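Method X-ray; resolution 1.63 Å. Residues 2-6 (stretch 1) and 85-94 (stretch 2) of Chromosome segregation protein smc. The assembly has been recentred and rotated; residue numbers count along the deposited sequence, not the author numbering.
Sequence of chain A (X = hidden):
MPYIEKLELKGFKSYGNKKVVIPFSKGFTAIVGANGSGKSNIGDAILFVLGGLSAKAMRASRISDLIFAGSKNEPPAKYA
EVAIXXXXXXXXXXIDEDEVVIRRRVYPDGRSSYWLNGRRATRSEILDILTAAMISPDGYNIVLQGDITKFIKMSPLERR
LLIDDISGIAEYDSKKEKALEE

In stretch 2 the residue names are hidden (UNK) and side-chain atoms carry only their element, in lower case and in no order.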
# COMPACT_ATOMS: atom_id res chain seq x y z
N PRO A 2 0.14 13.21 7.77
CA PRO A 2 -1.24 12.85 8.16
C PRO A 2 -1.42 11.34 8.18
O PRO A 2 -0.53 10.61 7.76
CB PRO A 2 -2.10 13.47 7.05
CG PRO A 2 -1.19 14.45 6.33
CD PRO A 2 0.18 13.86 6.45
N TYR A 3 -2.56 10.87 8.68
CA TYR A 3 -2.85 9.44 8.60
C TYR A 3 -4.34 9.23 8.53
O TYR A 3 -5.12 10.13 8.87
CB TYR A 3 -2.26 8.66 9.78
CG TYR A 3 -2.72 9.09 11.15
CD1 TYR A 3 -2.02 10.06 11.86
CD2 TYR A 3 -3.83 8.50 11.74
CE1 TYR A 3 -2.42 10.44 13.13
CE2 TYR A 3 -4.23 8.88 13.03
CZ TYR A 3 -3.52 9.85 13.70
OH TYR A 3 -3.93 10.21 14.96
N ILE A 4 -4.74 8.05 8.09
CA ILE A 4 -6.14 7.72 7.91
C ILE A 4 -6.79 7.30 9.23
O ILE A 4 -6.36 6.36 9.88
CB ILE A 4 -6.32 6.60 6.87
CG1 ILE A 4 -5.63 6.97 5.56
CG2 ILE A 4 -7.82 6.29 6.66
CD1 ILE A 4 -5.57 5.79 4.56
N GLU A 5 -7.82 8.04 9.65
CA GLU A 5 -8.54 7.66 10.86
C GLU A 5 -9.58 6.59 10.53
O GLU A 5 -9.69 5.58 11.24
CB GLU A 5 -9.17 8.90 11.51
CG GLU A 5 -8.08 9.84 12.00
CD GLU A 5 -8.58 10.93 12.91
OE1 GLU A 5 -9.56 11.61 12.53
OE2 GLU A 5 -7.96 11.11 14.00
N LYS A 6 -10.29 6.78 9.43
CA LYS A 6 -11.32 5.83 9.03
C LYS A 6 -11.78 6.06 7.60
O LYS A 6 -11.56 7.14 7.03
CB LYS A 6 -12.54 5.90 9.96
CG LYS A 6 -13.29 7.24 9.89
CD LYS A 6 -14.51 7.23 10.81
CE LYS A 6 -15.25 8.56 10.71
NZ LYS A 6 -16.46 8.60 11.59
N UNK A 85 -11.28 9.95 6.19
CA UNK A 85 -11.03 10.92 7.26
C UNK A 85 -9.54 10.89 7.62
O UNK A 85 -9.03 9.87 8.11
c UNK A 85 -14.07 9.93 7.41
c UNK A 85 -15.44 10.10 7.17
c UNK A 85 -13.37 10.78 8.25
o UNK A 85 -17.45 11.32 7.53
c UNK A 85 -16.10 11.15 7.76
c UNK A 85 -11.89 10.60 8.49
c UNK A 85 -14.06 11.83 8.83
c UNK A 85 -15.42 12.01 8.60
N UNK A 86 -8.83 11.99 7.34
CA UNK A 86 -7.42 12.08 7.70
C UNK A 86 -7.22 12.87 8.98
O UNK A 86 -7.78 13.96 9.14
c UNK A 86 -5.83 10.39 3.15
c UNK A 86 -6.36 11.94 5.40
c UNK A 86 -5.28 11.05 5.39
c UNK A 86 -5.02 10.28 4.26
c UNK A 86 -7.16 12.05 4.27
c UNK A 86 -6.62 12.78 6.60
c UNK A 86 -6.90 11.28 3.14
N UNK A 87 -6.40 12.35 9.87
CA UNK A 87 -5.85 13.19 10.92
C UNK A 87 -4.78 14.12 10.33
O UNK A 87 -3.85 13.66 9.67
c UNK A 87 -4.79 13.17 13.20
n UNK A 87 -5.43 13.02 14.36
c UNK A 87 -5.28 12.34 12.05
o UNK A 87 -3.85 13.94 13.06
N UNK A 88 -4.94 15.42 10.54
CA UNK A 88 -4.04 16.43 9.99
C UNK A 88 -3.46 17.30 11.09
O UNK A 88 -3.12 18.47 10.86
n UNK A 88 -4.15 19.48 8.02
c UNK A 88 -4.76 17.32 8.96
c UNK A 88 -3.80 18.20 8.16
o UNK A 88 -2.77 17.74 7.68
N UNK A 89 -3.34 16.75 12.29
CA UNK A 89 -2.70 17.52 13.36
C UNK A 89 -1.27 17.94 12.98
O UNK A 89 -0.77 18.97 13.45
c UNK A 89 -2.69 16.73 14.65
o UNK A 89 -4.82 14.77 16.64
o UNK A 89 -3.08 15.91 17.33
c UNK A 89 -4.05 16.53 15.26
c UNK A 89 -3.98 15.68 16.50
N UNK A 90 -0.62 17.15 12.12
CA UNK A 90 0.75 17.46 11.68
C UNK A 90 0.82 18.50 10.57
O UNK A 90 1.91 18.90 10.15
c UNK A 90 1.50 16.18 11.27
c UNK A 90 0.92 15.51 10.02
o UNK A 90 -0.09 15.97 9.44
o UNK A 90 1.50 14.48 9.60
N UNK A 91 -0.34 18.96 10.12
CA UNK A 91 -0.44 19.94 9.04
C UNK A 91 0.29 19.50 7.77
O UNK A 91 0.81 20.33 7.02
c UNK A 91 -2.33 22.09 10.01
c UNK A 91 -0.93 21.91 10.58
n UNK A 91 -3.94 21.03 12.13
c UNK A 91 -3.97 22.33 11.86
n UNK A 91 -3.23 22.85 10.88
c UNK A 91 0.01 21.33 9.52
n UNK A 91 -4.76 23.13 12.57
N UNK A 92 0.29 18.20 7.52
CA UNK A 92 0.78 17.70 6.25
C UNK A 92 -0.05 18.24 5.09
O UNK A 92 0.50 18.58 4.05
N UNK A 93 -1.36 18.32 5.27
CA UNK A 93 -2.22 18.98 4.29
C UNK A 93 -2.13 20.48 4.53
O UNK A 93 -2.15 20.93 5.69
c UNK A 93 -3.70 18.58 4.46
c UNK A 93 -4.62 14.59 3.21
c UNK A 93 -4.01 17.18 4.02
c UNK A 93 -4.32 14.84 4.53
c UNK A 93 -4.34 16.92 2.70
c UNK A 93 -4.65 15.63 2.30
c UNK A 93 -4.01 16.13 4.93
N UNK A 94 -2.05 21.25 3.44
CA UNK A 94 -2.00 22.72 3.56
C UNK A 94 -3.39 23.29 3.84
O UNK A 94 -3.89 24.15 3.11
c UNK A 94 -1.97 20.80 2.05
c UNK A 94 -1.50 23.15 2.19
c UNK A 94 -2.02 22.09 1.25
O HOH W 1 -18.20 10.82 10.24

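Position 85 carries one carbon followed by a six-carbon ring that bears a single oxygen, and the ring lies face-on against the extended side chain of Lys6, close to its CE; this is Tyr85. Lys6 CE is 3.7 Å from the centroid of the Tyr85 ring and over its face; Lys6 NZ, 4.6 Å from the same centroid, adds a cation-pi interaction. A water accepts from Lys6 NZ at 3.1 Å and donates a weak hydrogen bond to Tyr85 OH at 2.9 Å. The backbone is tied at both ends, Tyr85 N to Lys6 O at 2.9 Å and Glu5 N to Tyr85 O at 2.7 Å.

Position 86 has one carbon and a six-carbon ring. The buried ring lies on the sheet face that Ile4 also occupies, near Pro2 CB and Tyr3 O; without an oxygen it is Phe86. Ile4 CG1 approaches Phe86 CE2 to 3.6 Å, and Pro2 CB lies 4.3 Å from Phe86 CD2. Ile4 and Phe86 form a non-hydrogen-bonded antiparallel pair, but Phe86 CA makes a CA-H...O contact of 3.2 Å with Tyr3 O.

At position 87 two carbons end in one oxygen and one nitrogen. CB sits 3.6 Å from the centroid of the Tyr3 ring, over its face, and the terminal nitrogen points to a carboxylate oxygen of Glu5. An amide fits: this is Asn87, with Asn87 ND2 donating to Glu5 OE2 at 3.2 Å. Its backbone exchanges hydrogen bonds with Tyr3, Asn87 N to Tyr3 O at 2.8 Å and Tyr3 N to Asn87 O at 3.2 Å.

Position 88 repeats the pattern of two carbons, one oxygen and one nitrogen, but CB points away from stretch 1; the oxygen alone comes near, 3.9 Å from Pro2 CG. This is Asn88, which opens a type I turn.

Position 89 has three carbons, the third with two oxygens, and makes no contact with stretch 1. It is Glu89; Asn87 ND2 donates to Glu89 OE2 at 2.9 Å.

Position 90 is shorter, two carbons and two oxygens, and points toward Pro2. In Asp90, OD2 lies 2.6 Å from Pro2 N, while OD1 accepts from the backbone N of position 92 at 3.0 Å.

Position 91 runs through three carbons and a nitrogen to a carbon bearing two more nitrogens, facing away: Arg91. Arg91 N closes the turn onto Asn88 O at 2.9 Å.

Position 92 has no side chain and is Gly92. An ideal CB would fall 2.4 Å from Pro2 CD, a clash.

Position 93 has one carbon and an oxygen-free six-carbon ring, a carbon of which comes 3.6 Å from Pro2 CG; it is Phe93, and the ring carbon is CD1. Position 94, three carbons closing onto the backbone nitrogen, is Pro94, out of reach.

The contact is thus an antiparallel pairing with a bulge between Ile4 and Lys6. Tyr85 and Asn87 cover Lys6 and Tyr3 on one face, Phe86 packs with Ile4 on the other, and Asp90 in the turn, and Gly92 and Phe93 just after it, lie against Pro2.

Stretch 2 (85-94) YFNNEDRGFP
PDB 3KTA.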